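Local coordinates for telomeric DNA-binding factor trf1 (Schizosaccharomyces pombe, PDB 6K5S), which probably binds telomeric DNA repeats and is represented here by a dimeric, all-helical domain of the telomere repeat binding factor family, at residues Ile66-Ile71 against Ser80-Ala85; Ile10-Asn15 against Arg54-Ile59; Asn108-Phe113 against His161-Arg166. All coordinates share one frame; numbering follows the deposited sequence.

Contact 1 (Ile66-Ile71 against Ser80-Ala85)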
ATOM      1  N   ILE A  66      11.591   1.462 -11.968  1.00 10.69           N
ATOM      2  CA  ILE A  66      11.111   0.088 -12.107  1.00  9.97           C
ATOM      3  C   ILE A  66      11.217  -0.329 -13.559  1.00 17.09           C
ATOM      4  O   ILE A  66      10.659   0.335 -14.450  1.00 14.95           O
ATOM      5  CB  ILE A  66       9.664  -0.047 -11.627  1.00 11.56           C
ATOM      6  CG1 ILE A  66       9.539   0.475 -10.208  1.00  8.34           C
ATOM      7  CG2 ILE A  66       9.184  -1.527 -11.723  1.00 10.98           C
ATOM      8  CD1 ILE A  66       8.132   0.435  -9.717  1.00  8.89           C
ATOM      9  N   TYR A  67      11.889  -1.452 -13.796  1.00 13.65           N
ATOM     10  CA  TYR A  67      12.130  -1.946 -15.146  1.00 17.27           C
ATOM     11  C   TYR A  67      11.313  -3.226 -15.293  1.00 18.38           C
ATOM     12  O   TYR A  67      11.704  -4.278 -14.782  1.00 19.55           O
ATOM     13  CB  TYR A  67      13.620  -2.149 -15.362  1.00 16.48           C
ATOM     14  CG  TYR A  67      14.428  -0.898 -15.064  1.00 18.75           C
ATOM     15  CD1 TYR A  67      14.320   0.223 -15.868  1.00 17.82           C
ATOM     16  CD2 TYR A  67      15.287  -0.840 -13.971  1.00 18.94           C
ATOM     17  CE1 TYR A  67      15.048   1.375 -15.598  1.00 15.54           C
ATOM     18  CE2 TYR A  67      16.028   0.305 -13.690  1.00 18.68           C
ATOM     19  CZ  TYR A  67      15.909   1.409 -14.511  1.00 19.23           C
ATOM     20  OH  TYR A  67      16.653   2.552 -14.241  1.00 20.50           O
ATOM     21  N   SER A  68      10.151  -3.118 -15.944  1.00 20.56           N
ATOM     22  CA  SER A  68       9.177  -4.205 -15.874  1.00 21.92           C
ATOM     23  C   SER A  68       9.749  -5.483 -16.467  1.00 22.29           C
ATOM     24  O   SER A  68       9.558  -6.569 -15.914  1.00 24.82           O
ATOM     25  CB  SER A  68       7.859  -3.809 -16.561  1.00 19.44           C
ATOM     26  OG  SER A  68       8.030  -3.333 -17.894  1.00 24.16           O
ATOM     27  N   SER A  69      10.483  -5.367 -17.574  1.00 21.47           N
ATOM     28  CA  SER A  69      11.091  -6.548 -18.173  1.00 27.35           C
ATOM     29  C   SER A  69      12.079  -7.209 -17.213  1.00 26.17           C
ATOM     30  O   SER A  69      12.112  -8.444 -17.096  1.00 25.10           O
ATOM     31  CB  SER A  69      11.769  -6.170 -19.491  1.00 28.92           C
ATOM     32  OG  SER A  69      12.777  -5.198 -19.274  1.00 33.56           O
ATOM     33  N   ALA A  70      12.853  -6.401 -16.475  1.00 18.18           N
ATOM     34  CA  ALA A  70      13.886  -6.951 -15.599  1.00 19.96           C
ATOM     35  C   ALA A  70      13.301  -7.737 -14.439  1.00 23.47           C
ATOM     36  O   ALA A  70      13.973  -8.620 -13.897  1.00 24.84           O
ATOM     37  CB  ALA A  70      14.784  -5.842 -15.044  1.00 17.75           C
ATOM     38  N   ILE A  71      12.074  -7.425 -14.024  1.00 17.68           N
ATOM     39  CA  ILE A  71      11.430  -8.114 -12.915  1.00 21.68           C
ATOM     40  C   ILE A  71      10.278  -9.008 -13.381  1.00 22.94           C
ATOM     41  O   ILE A  71       9.460  -9.436 -12.558  1.00 24.00           O
ATOM     42  CB  ILE A  71      10.950  -7.119 -11.848  1.00 21.52           C
ATOM     43  CG1 ILE A  71      10.076  -6.040 -12.495  1.00 21.90           C
ATOM     44  CG2 ILE A  71      12.122  -6.442 -11.168  1.00 22.37           C
ATOM     45  CD1 ILE A  71       9.453  -5.106 -11.475  1.00 18.74           C
ATOM     46  N   SER A  80       1.388  -1.333 -17.665  1.00 16.79           N
ATOM     47  CA  SER A  80       0.777  -0.008 -17.565  1.00 16.54           C
ATOM     48  C   SER A  80       0.960   0.571 -16.168  1.00 13.48           C
ATOM     49  O   SER A  80       1.190   1.779 -16.002  1.00 12.48           O
ATOM     50  CB  SER A  80      -0.703  -0.101 -17.921  1.00 17.47           C
ATOM     51  OG  SER A  80      -1.373   1.107 -17.641  1.00 20.65           O
ATOM     52  N   THR A  81       0.882  -0.287 -15.149  1.00 12.82           N
ATOM     53  CA  THR A  81       1.074   0.163 -13.772  1.00 13.64           C
ATOM     54  C   THR A  81       2.521   0.547 -13.503  1.00 10.59           C
ATOM     55  O   THR A  81       2.782   1.526 -12.801  1.00  8.36           O
ATOM     56  CB  THR A  81       0.635  -0.923 -12.787  1.00 11.09           C
ATOM     57  OG1 THR A  81      -0.758  -1.163 -12.961  1.00 11.83           O
ATOM     58  CG2 THR A  81       0.860  -0.489 -11.373  1.00  9.23           C
ATOM     59  N   THR A  82       3.489  -0.223 -14.014  1.00 11.79           N
ATOM     60  CA  THR A  82       4.860   0.187 -13.742  1.00 11.01           C
ATOM     61  C   THR A  82       5.192   1.475 -14.480  1.00 11.86           C
ATOM     62  O   THR A  82       5.975   2.292 -13.974  1.00  9.52           O
ATOM     63  CB  THR A  82       5.874  -0.913 -14.085  1.00 15.27           C
ATOM     64  OG1 THR A  82       5.747  -1.297 -15.455  1.00 13.50           O
ATOM     65  CG2 THR A  82       5.674  -2.109 -13.185  1.00 12.64           C
ATOM     66  N   ARG A  83       4.569   1.707 -15.639  1.00 10.57           N
ATOM     67  CA  ARG A  83       4.808   2.969 -16.347  1.00 14.48           C
ATOM     68  C   ARG A  83       4.298   4.159 -15.543  1.00 12.54           C
ATOM     69  O   ARG A  83       4.987   5.185 -15.428  1.00  9.32           O
ATOM     70  CB  ARG A  83       4.165   2.947 -17.733  1.00 14.32           C
ATOM     71  CG  ARG A  83       4.943   2.117 -18.731  1.00 19.63           C
ATOM     72  CD  ARG A  83       4.382   2.297 -20.129  1.00 22.81           C
ATOM     73  NE  ARG A  83       2.956   2.022 -20.210  1.00 27.29           N
ATOM     74  CZ  ARG A  83       2.443   0.945 -20.799  1.00 24.58           C
ATOM     75  NH1 ARG A  83       3.250   0.048 -21.345  1.00 29.96           N
ATOM     76  NH2 ARG A  83       1.129   0.773 -20.847  1.00 26.59           N
ATOM     77  N   ARG A  84       3.084   4.033 -14.988  1.00 13.20           N
ATOM     78  CA  ARG A  84       2.546   5.034 -14.073  1.00 10.33           C
ATOM     79  C   ARG A  84       3.452   5.224 -12.870  1.00 10.93           C
ATOM     80  O   ARG A  84       3.693   6.364 -12.443  1.00  9.40           O
ATOM     81  CB  ARG A  84       1.140   4.631 -13.608  1.00 11.15           C
ATOM     82  CG  ARG A  84       0.083   4.585 -14.723  1.00 21.01           C
ATOM     83  CD  ARG A  84      -1.123   5.504 -14.433  1.00 19.65           C
ATOM     84  NE  ARG A  84      -2.104   5.459 -15.525  1.00 23.96           N
ATOM     85  CZ  ARG A  84      -3.349   5.020 -15.394  1.00 23.11           C
ATOM     86  NH1 ARG A  84      -3.785   4.595 -14.212  1.00 23.30           N
ATOM     87  NH2 ARG A  84      -4.165   5.007 -16.446  1.00 25.19           N
ATOM     88  N   ALA A  85       3.945   4.118 -12.293  1.00  8.23           N
ATOM     89  CA  ALA A  85       4.792   4.231 -11.119  1.00  8.69           C
ATOM     90  C   ALA A  85       6.039   5.036 -11.437  1.00  8.62           C
ATOM     91  O   ALA A  85       6.440   5.909 -10.662  1.00  6.37           O
ATOM     92  CB  ALA A  85       5.145   2.837 -10.582  1.00  6.47           C
TER
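Ile66 and Ser68 reach Thr82 from the loop, and each meets a different branch of it. The methyl branch comes up against the isoleucine: Ile66 CG2 lies 3.8 Å from Thr82 CG2, methyl on methyl, with the two side chains passing at a slant. The other end of the isoleucine serves a second partner one helical turn on, where Ile66 CD1 packs 3.9 Å from Ala85 CB. The first torsion of Ile66 (chi1 -54°) sets CG2 over the threonine, and the extended outer chain (chi2 177°) carries CD1 on toward Ala85.

Ser68 meets the hydroxyl branch, its CB 3.5 Å from Thr82 OG1. The two hydroxyls are 3.9 Å apart from Ser68 OG to Thr82 OG1, too far for a bond. Thr82 OG1 is engaged within its own helix instead. Placed between the backbone N and the carbonyl carbon, it hydrogen-bonds the carbonyl of Arg79 and, more weakly, that of Gln78. Those backward bonds fix the rotation of the side chain and leave its methyl branch facing Ile66.

In the next shell, Ile66 rests on Tyr60 and Thr61, and its carbonyl O takes a hydrogen bond from Asn86 ND2 on the same helix it packs against. Ser68 touches Met73. Residues 68-70 have helical backbone angles, and Ile71 N bonds Tyr67 O at 3.3 Å. Ala85 is also touched by Leu13 and Ser17 of helix 10-24. The whole is a helix-loop-helix connection in this all-alpha domain: the linker leaving helix 41-60 doubles back and lays its buried isoleucine against Thr82 and Ala85 of the helix it leads into.

Contact 2 (Ile10-Asn15 against Arg54-Ile59)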
ATOM      1  N   ILE A  10       0.351  -5.206  -7.529  1.00 11.06           N
ATOM      2  CA  ILE A  10       0.160  -4.251  -8.613  1.00 11.95           C
ATOM      3  C   ILE A  10      -0.974  -3.274  -8.299  1.00 11.01           C
ATOM      4  O   ILE A  10      -0.770  -2.075  -8.483  1.00 10.02           O
ATOM      5  CB  ILE A  10      -0.016  -4.995  -9.949  1.00 10.28           C
ATOM      6  CG1 ILE A  10       1.354  -5.458 -10.491  1.00 10.54           C
ATOM      7  CG2 ILE A  10      -0.794  -4.141 -10.939  1.00 11.36           C
ATOM      8  CD1 ILE A  10       2.269  -4.355 -11.024  1.00 10.34           C
ATOM      9  N   PRO A  11      -2.130  -3.692  -7.765  1.00 10.72           N
ATOM     10  CA  PRO A  11      -3.158  -2.677  -7.419  1.00 10.67           C
ATOM     11  C   PRO A  11      -2.683  -1.613  -6.432  1.00 10.05           C
ATOM     12  O   PRO A  11      -3.051  -0.440  -6.576  1.00  9.03           O
ATOM     13  CB  PRO A  11      -4.294  -3.533  -6.852  1.00 13.19           C
ATOM     14  CG  PRO A  11      -4.171  -4.834  -7.605  1.00 15.17           C
ATOM     15  CD  PRO A  11      -2.674  -5.062  -7.683  1.00 13.87           C
ATOM     16  N   THR A  12      -1.864  -1.973  -5.451  1.00  7.82           N
ATOM     17  CA  THR A  12      -1.331  -0.986  -4.508  1.00 10.03           C
ATOM     18  C   THR A  12      -0.338  -0.050  -5.197  1.00  8.38           C
ATOM     19  O   THR A  12      -0.420   1.179  -5.061  1.00  7.72           O
ATOM     20  CB  THR A  12      -0.646  -1.699  -3.328  1.00  9.36           C
ATOM     21  OG1 THR A  12      -1.620  -2.368  -2.506  1.00 11.15           O
ATOM     22  CG2 THR A  12       0.138  -0.699  -2.479  1.00  8.40           C
ATOM     23  N   LEU A  13       0.628  -0.626  -5.929  1.00  7.84           N
ATOM     24  CA  LEU A  13       1.546   0.173  -6.722  1.00  8.77           C
ATOM     25  C   LEU A  13       0.782   1.179  -7.570  1.00  9.19           C
ATOM     26  O   LEU A  13       1.107   2.363  -7.578  1.00  7.35           O
ATOM     27  CB  LEU A  13       2.412  -0.731  -7.618  1.00  9.24           C
ATOM     28  CG  LEU A  13       3.501   0.033  -8.390  1.00  9.93           C
ATOM     29  CD1 LEU A  13       4.471   0.710  -7.426  1.00  7.53           C
ATOM     30  CD2 LEU A  13       4.283  -0.912  -9.318  1.00 10.32           C
ATOM     31  N   GLY A  14      -0.262   0.716  -8.265  1.00  7.94           N
ATOM     32  CA  GLY A  14      -1.039   1.610  -9.109  1.00  8.38           C
ATOM     33  C   GLY A  14      -1.790   2.676  -8.330  1.00  8.57           C
ATOM     34  O   GLY A  14      -1.808   3.849  -8.723  1.00  8.59           O
ATOM     35  N   ASN A  15      -2.429   2.288  -7.219  1.00  7.83           N
ATOM     36  CA  ASN A  15      -3.219   3.249  -6.453  1.00  7.59           C
ATOM     37  C   ASN A  15      -2.328   4.346  -5.860  1.00  7.64           C
ATOM     38  O   ASN A  15      -2.618   5.545  -5.976  1.00  5.75           O
ATOM     39  CB  ASN A  15      -3.967   2.496  -5.359  1.00  6.65           C
ATOM     40  CG  ASN A  15      -4.857   3.384  -4.521  1.00  7.36           C
ATOM     41  OD1 ASN A  15      -5.619   4.221  -5.028  1.00  9.36           O
ATOM     42  ND2 ASN A  15      -4.825   3.154  -3.229  1.00  6.72           N
ATOM     43  N   ARG A  54       7.201   4.424  -0.753  1.00 11.18           N
ATOM     44  CA  ARG A  54       8.582   3.990  -0.583  1.00 12.98           C
ATOM     45  C   ARG A  54       8.678   2.495  -0.266  1.00 12.72           C
ATOM     46  O   ARG A  54       9.542   1.795  -0.808  1.00 14.92           O
ATOM     47  CB  ARG A  54       9.252   4.822   0.511  1.00 16.80           C
ATOM     48  CG  ARG A  54       9.797   6.148   0.047  1.00 17.68           C
ATOM     49  CD  ARG A  54      10.377   6.989   1.232  1.00 18.99           C
ATOM     50  NE  ARG A  54      10.163   8.406   0.968  1.00 21.55           N
ATOM     51  CZ  ARG A  54       9.378   9.233   1.665  1.00 19.65           C
ATOM     52  NH1 ARG A  54       8.726   8.827   2.752  1.00 21.55           N
ATOM     53  NH2 ARG A  54       9.270  10.495   1.272  1.00 20.99           N
ATOM     54  N   MET A  55       7.796   1.984   0.595  1.00 12.17           N
ATOM     55  CA  MET A  55       7.825   0.559   0.922  1.00 18.55           C
ATOM     56  C   MET A  55       7.467  -0.296  -0.286  1.00 17.12           C
ATOM     57  O   MET A  55       8.126  -1.306  -0.549  1.00 14.93           O
ATOM     58  CB  MET A  55       6.865   0.233   2.078  1.00 15.25           C
ATOM     59  CG  MET A  55       7.209   0.842   3.441  1.00 26.38           C
ATOM     60  SD  MET A  55       6.162   0.029   4.676  1.00 33.83           S
ATOM     61  CE  MET A  55       6.569  -1.659   4.204  1.00 26.25           C
ATOM     62  N   VAL A  56       6.415   0.079  -1.027  1.00 14.37           N
ATOM     63  CA  VAL A  56       6.011  -0.748  -2.165  1.00 11.94           C
ATOM     64  C   VAL A  56       7.053  -0.658  -3.276  1.00 14.10           C
ATOM     65  O   VAL A  56       7.367  -1.663  -3.917  1.00 12.78           O
ATOM     66  CB  VAL A  56       4.599  -0.376  -2.659  1.00 12.88           C
ATOM     67  CG1 VAL A  56       4.573   0.945  -3.326  1.00 14.34           C
ATOM     68  CG2 VAL A  56       4.070  -1.433  -3.651  1.00 14.39           C
ATOM     69  N   LYS A  57       7.625   0.532  -3.500  1.00  9.67           N
ATOM     70  CA  LYS A  57       8.631   0.697  -4.551  1.00 13.21           C
ATOM     71  C   LYS A  57       9.814  -0.237  -4.321  1.00 13.22           C
ATOM     72  O   LYS A  57      10.364  -0.805  -5.270  1.00 14.13           O
ATOM     73  CB  LYS A  57       9.112   2.154  -4.597  1.00 12.29           C
ATOM     74  CG  LYS A  57      10.190   2.488  -5.646  1.00 13.39           C
ATOM     75  CD  LYS A  57      10.772   3.898  -5.408  1.00 14.88           C
ATOM     76  CE  LYS A  57      11.928   4.241  -6.326  1.00 17.54           C
ATOM     77  NZ  LYS A  57      13.166   3.482  -5.986  1.00 13.22           N
ATOM     78  N   ASP A  58      10.216  -0.401  -3.058  1.00 13.76           N
ATOM     79  CA  ASP A  58      11.352  -1.266  -2.743  1.00 15.43           C
ATOM     80  C   ASP A  58      11.069  -2.724  -3.083  1.00 15.16           C
ATOM     81  O   ASP A  58      12.001  -3.486  -3.366  1.00 16.23           O
ATOM     82  CB  ASP A  58      11.717  -1.114  -1.274  1.00 16.64           C
ATOM     83  CG  ASP A  58      12.498   0.147  -1.008  1.00 21.39           C
ATOM     84  OD1 ASP A  58      12.976   0.777  -1.988  1.00 21.00           O
ATOM     85  OD2 ASP A  58      12.640   0.499   0.183  1.00 27.69           O
ATOM     86  N   ILE A  59       9.796  -3.122  -3.084  1.00 12.28           N
ATOM     87  CA  ILE A  59       9.426  -4.459  -3.541  1.00 14.99           C
ATOM     88  C   ILE A  59       9.697  -4.622  -5.030  1.00 15.18           C
ATOM     89  O   ILE A  59      10.057  -5.714  -5.489  1.00 15.19           O
ATOM     90  CB  ILE A  59       7.953  -4.740  -3.186  1.00 13.26           C
ATOM     91  CG1 ILE A  59       7.848  -5.035  -1.696  1.00 14.77           C
ATOM     92  CG2 ILE A  59       7.390  -5.903  -4.003  1.00 16.83           C
ATOM     93  CD1 ILE A  59       6.630  -4.497  -1.043  1.00 18.10           C
TER
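Val56 overlaps two consecutive residues of the facing helix, one with each methyl. Its CG1 approaches Leu13, 4.1 Å from Leu13 CD1, and its CG2 approaches Thr12, 4.2 Å from Thr12 CG2. The valine has CG2 anti to the backbone N and CG1 between N and the carbonyl carbon; this first torsion (chi1 71°) turns the fork so that CG1 faces Leu13 and CG2 faces Thr12.

The partners come in differently. The Thr12 and Val56 side chains run alongside one another, pointing opposite ways, whereas Leu13 stands roughly at right angles to the valine. Leu13 is not aimed straight at the opposite helix from its backbone; its CG is anti to the backbone N (chi1 -175°), and it is the far end, through CD1, that comes nearer. Contact is apolar, at ordinary van der Waals distances, with no hydrogen bond between the segments, and all three side chains are buried. At the closest backbone approach Leu13 CA and Val56 CA are 6.4 Å apart.

Leu13 is wedged further in by Phe53 and Tyr60 of helix 41-60, by Ile66, and by Ala85 of helix 76-94. The hydroxyl of Thr12 points to another subunit: its polar partner is the side chain of Asn15 of the second subunit. Nearby, Met55 packs on Met55 of the second subunit and Ile59 on Met52 of that chain.

Helices 10-24 and 41-60 thus pack through these side chains and both also contribute residues to the subunit interface, consistent with the helical dimerisation domain of the telomere repeat binding factor family.

Contact 3 (Asn108-Phe113 against His161-Arg166)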
ATOM      1  N   ASN A 108      17.401   7.931 -17.200  1.00  9.07           N
ATOM      2  CA  ASN A 108      16.137   7.216 -17.290  1.00 11.16           C
ATOM      3  C   ASN A 108      15.018   8.024 -17.937  1.00 12.93           C
ATOM      4  O   ASN A 108      13.902   7.511 -18.026  1.00  9.88           O
ATOM      5  CB  ASN A 108      15.693   6.777 -15.889  1.00 10.76           C
ATOM      6  CG  ASN A 108      16.592   5.679 -15.309  1.00 15.23           C
ATOM      7  OD1 ASN A 108      16.386   4.493 -15.576  1.00 14.11           O
ATOM      8  ND2 ASN A 108      17.568   6.075 -14.490  1.00 12.05           N
ATOM      9  N   PHE A 109      15.288   9.263 -18.381  1.00  9.80           N
ATOM     10  CA  PHE A 109      14.205  10.141 -18.834  1.00 11.61           C
ATOM     11  C   PHE A 109      13.396   9.504 -19.964  1.00 12.96           C
ATOM     12  O   PHE A 109      12.167   9.482 -19.923  1.00 10.00           O
ATOM     13  CB  PHE A 109      14.759  11.492 -19.281  1.00  8.75           C
ATOM     14  CG  PHE A 109      13.695  12.440 -19.780  1.00 10.72           C
ATOM     15  CD1 PHE A 109      13.016  13.264 -18.900  1.00 13.79           C
ATOM     16  CD2 PHE A 109      13.354  12.473 -21.118  1.00 10.91           C
ATOM     17  CE1 PHE A 109      12.019  14.126 -19.363  1.00 15.80           C
ATOM     18  CE2 PHE A 109      12.383  13.336 -21.580  1.00 12.93           C
ATOM     19  CZ  PHE A 109      11.710  14.152 -20.704  1.00 14.68           C
ATOM     20  N   LEU A 110      14.071   8.995 -20.995  1.00 11.81           N
ATOM     21  CA  LEU A 110      13.330   8.433 -22.119  1.00 13.68           C
ATOM     22  C   LEU A 110      12.568   7.170 -21.731  1.00 12.54           C
ATOM     23  O   LEU A 110      11.485   6.915 -22.262  1.00 14.18           O
ATOM     24  CB  LEU A 110      14.282   8.158 -23.283  1.00 14.06           C
ATOM     25  CG  LEU A 110      14.863   9.427 -23.928  1.00 16.20           C
ATOM     26  CD1 LEU A 110      15.891   9.074 -24.995  1.00 17.94           C
ATOM     27  CD2 LEU A 110      13.770  10.331 -24.491  1.00 19.56           C
ATOM     28  N   GLU A 111      13.104   6.363 -20.816  1.00 13.25           N
ATOM     29  CA  GLU A 111      12.377   5.177 -20.385  1.00 16.41           C
ATOM     30  C   GLU A 111      11.126   5.551 -19.592  1.00 14.55           C
ATOM     31  O   GLU A 111      10.112   4.852 -19.653  1.00 15.32           O
ATOM     32  CB  GLU A 111      13.298   4.278 -19.562  1.00 19.10           C
ATOM     33  CG  GLU A 111      12.613   3.042 -19.023  1.00 24.81           C
ATOM     34  CD  GLU A 111      12.277   2.054 -20.120  1.00 30.04           C
ATOM     35  OE1 GLU A 111      13.123   1.830 -21.014  1.00 35.09           O
ATOM     36  OE2 GLU A 111      11.156   1.512 -20.096  1.00 33.02           O
ATOM     37  N   VAL A 112      11.168   6.677 -18.893  1.00 10.00           N
ATOM     38  CA  VAL A 112      10.041   7.118 -18.079  1.00 12.46           C
ATOM     39  C   VAL A 112       8.971   7.783 -18.943  1.00 14.08           C
ATOM     40  O   VAL A 112       7.776   7.538 -18.771  1.00 11.58           O
ATOM     41  CB  VAL A 112      10.566   8.064 -16.974  1.00 12.59           C
ATOM     42  CG1 VAL A 112       9.416   8.745 -16.237  1.00 14.68           C
ATOM     43  CG2 VAL A 112      11.444   7.291 -16.004  1.00 12.00           C
ATOM     44  N   PHE A 113       9.376   8.615 -19.910  1.00 12.75           N
ATOM     45  CA  PHE A 113       8.412   9.405 -20.666  1.00 12.60           C
ATOM     46  C   PHE A 113       8.117   8.847 -22.048  1.00 15.67           C
ATOM     47  O   PHE A 113       7.071   9.180 -22.611  1.00 15.22           O
ATOM     48  CB  PHE A 113       8.906  10.854 -20.804  1.00 16.76           C
ATOM     49  CG  PHE A 113       8.873  11.621 -19.515  1.00 17.01           C
ATOM     50  CD1 PHE A 113       9.928  11.545 -18.633  1.00 14.27           C
ATOM     51  CD2 PHE A 113       7.775  12.405 -19.182  1.00 18.79           C
ATOM     52  CE1 PHE A 113       9.906  12.250 -17.435  1.00 16.95           C
ATOM     53  CE2 PHE A 113       7.736  13.111 -17.989  1.00 21.07           C
ATOM     54  CZ  PHE A 113       8.802  13.028 -17.106  1.00 19.35           C
ATOM     55  N   HIS A 161      22.869   7.863 -32.165  1.00 27.91           N
ATOM     56  CA  HIS A 161      22.959   6.421 -31.971  1.00 28.62           C
ATOM     57  C   HIS A 161      22.104   5.970 -30.798  1.00 30.97           C
ATOM     58  O   HIS A 161      21.540   4.870 -30.826  1.00 27.90           O
ATOM     59  CB  HIS A 161      24.406   5.994 -31.754  1.00 31.68           C
ATOM     60  CG  HIS A 161      24.574   4.512 -31.630  1.00 37.14           C
ATOM     61  ND1 HIS A 161      25.338   3.928 -30.642  1.00 37.81           N
ATOM     62  CD2 HIS A 161      24.062   3.496 -32.362  1.00 38.29           C
ATOM     63  CE1 HIS A 161      25.292   2.614 -30.775  1.00 40.88           C
ATOM     64  NE2 HIS A 161      24.525   2.326 -31.812  1.00 44.77           N
ATOM     65  N   ARG A 162      21.982   6.808 -29.766  1.00 25.65           N
ATOM     66  CA  ARG A 162      21.113   6.453 -28.653  1.00 28.44           C
ATOM     67  C   ARG A 162      19.656   6.378 -29.091  1.00 26.55           C
ATOM     68  O   ARG A 162      18.930   5.466 -28.680  1.00 25.55           O
ATOM     69  CB  ARG A 162      21.292   7.448 -27.508  1.00 27.90           C
ATOM     70  CG  ARG A 162      22.444   7.107 -26.599  1.00 31.49           C
ATOM     71  CD  ARG A 162      22.288   7.785 -25.254  1.00 35.10           C
ATOM     72  NE  ARG A 162      23.501   8.500 -24.872  1.00 38.56           N
ATOM     73  CZ  ARG A 162      24.317   8.099 -23.906  1.00 35.56           C
ATOM     74  NH1 ARG A 162      24.037   6.984 -23.240  1.00 38.66           N
ATOM     75  NH2 ARG A 162      25.404   8.805 -23.609  1.00 32.78           N
ATOM     76  N   PHE A 163      19.210   7.323 -29.931  1.00 24.85           N
ATOM     77  CA  PHE A 163      17.823   7.286 -30.400  1.00 24.62           C
ATOM     78  C   PHE A 163      17.553   6.036 -31.228  1.00 26.58           C
ATOM     79  O   PHE A 163      16.481   5.429 -31.120  1.00 24.87           O
ATOM     80  CB  PHE A 163      17.491   8.522 -31.236  1.00 24.39           C
ATOM     81  CG  PHE A 163      17.213   9.754 -30.434  1.00 22.94           C
ATOM     82  CD1 PHE A 163      16.490   9.688 -29.256  1.00 26.07           C
ATOM     83  CD2 PHE A 163      17.678  10.984 -30.862  1.00 23.47           C
ATOM     84  CE1 PHE A 163      16.234  10.821 -28.516  1.00 23.17           C
ATOM     85  CE2 PHE A 163      17.418  12.132 -30.136  1.00 25.70           C
ATOM     86  CZ  PHE A 163      16.696  12.054 -28.957  1.00 25.20           C
ATOM     87  N   LEU A 164      18.497   5.657 -32.092  1.00 26.32           N
ATOM     88  CA  LEU A 164      18.311   4.464 -32.913  1.00 27.87           C
ATOM     89  C   LEU A 164      18.284   3.215 -32.042  1.00 27.31           C
ATOM     90  O   LEU A 164      17.379   2.377 -32.159  1.00 29.33           O
ATOM     91  CB  LEU A 164      19.419   4.378 -33.975  1.00 25.24           C
ATOM     92  CG  LEU A 164      19.346   5.460 -35.064  1.00 28.86           C
ATOM     93  CD1 LEU A 164      20.580   5.513 -35.968  1.00 25.86           C
ATOM     94  CD2 LEU A 164      18.112   5.275 -35.915  1.00 27.87           C
ATOM     95  N   ILE A 165      19.253   3.097 -31.138  1.00 25.25           N
ATOM     96  CA  ILE A 165      19.317   1.959 -30.226  1.00 29.30           C
ATOM     97  C   ILE A 165      18.011   1.795 -29.459  1.00 28.47           C
ATOM     98  O   ILE A 165      17.490   0.679 -29.325  1.00 28.32           O
ATOM     99  CB  ILE A 165      20.523   2.117 -29.276  1.00 29.51           C
ATOM    100  CG1 ILE A 165      21.828   1.873 -30.038  1.00 31.85           C
ATOM    101  CG2 ILE A 165      20.415   1.183 -28.087  1.00 31.27           C
ATOM    102  CD1 ILE A 165      21.702   0.829 -31.114  1.00 34.98           C
ATOM    103  N   ARG A 166      17.450   2.895 -28.953  1.00 27.48           N
ATOM    104  CA  ARG A 166      16.323   2.736 -28.041  1.00 25.20           C
ATOM    105  C   ARG A 166      15.067   2.240 -28.740  1.00 26.58           C
ATOM    106  O   ARG A 166      14.142   1.796 -28.058  1.00 27.59           O
ATOM    107  CB  ARG A 166      16.015   4.040 -27.307  1.00 24.92           C
ATOM    108  CG  ARG A 166      15.068   4.938 -28.058  1.00 26.19           C
ATOM    109  CD  ARG A 166      14.591   6.130 -27.251  1.00 22.35           C
ATOM    110  NE  ARG A 166      13.215   5.989 -26.779  1.00 19.99           N
ATOM    111  CZ  ARG A 166      12.141   6.003 -27.565  1.00 19.74           C
ATOM    112  NH1 ARG A 166      12.265   6.151 -28.880  1.00 21.58           N
ATOM    113  NH2 ARG A 166      10.937   5.882 -27.038  1.00 18.66           N
TER
HETATM  114  O   HOH W   1      12.790   4.800 -24.250  1.00 16.15           O
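Leu110 projects into the angle between Phe163 and Arg166, and its CD1 meets both, in a helix-helix packing contact of the all-alpha telomere repeat binding factor domain. The leucine side chain stands about perpendicular to each partner. Toward the aromatic side, Leu110 CD1 is 3.9 Å from Phe163 CE1, and the methyl approaches the ring obliquely. On the arginine side it touches the aliphatic part of the chain, 3.9 Å from Arg166 CD. One methyl thus fills the notch between residues three apart on helix 159-166.

Phe163 reaches this point only with the far part of its ring. It also packs on Glu179, Ile182 and Ile183 of helix 177-195, joining that helix to the leucine contact. Leu110 in turn lies against Tyr128 of helix 122-141.

Arg166 lies across the leucine by virtue of its bent chain. Its CG is set between the backbone N and the carbonyl carbon (chi1 88°), and a further bend at chi3 (-105°) swings the guanidinium toward the C-terminal end of helix 102-113. There NH2 donates to the carbonyls of Ala114 and Ser118, two bonds that fix the head group while its CD methylene serves the apolar contact. The helices themselves stay well apart, 8.7 Å between Leu110 CA and Arg166 CA.

Helix 102-113 is kinked here, the N atoms of Leu110 and Glu111 lacking bonds to the preceding turn. A single water spans the remaining gap, accepting from Arg166 NE at 2.8 Å and donating weakly to Leu110 O at 3.2 Å.

In the fold
Contacts 1 and 2 form one continuous buried packing: their centres are about 11 Å apart, and Ala85 CB of contact 1 lies 3.9 Å from Leu13 CD1 of contact 2, so helix 10-24 is packed by both helix 41-60 and helix 76-94. Neither has a hydrogen bond between its segments. Contact 2 is methyl on methyl and joins two helices that also meet the second subunit; contact 1 ties a loop to the helix that follows it and sets a serine against a threonine hydroxyl bonded within that helix. Contact 3 is only partly buried and adds a water and an arginine. Tyr67 OH and Asn108 OD1, linking contacts 1 and 3, probably hydrogen-bond, at a doubtfully short separation.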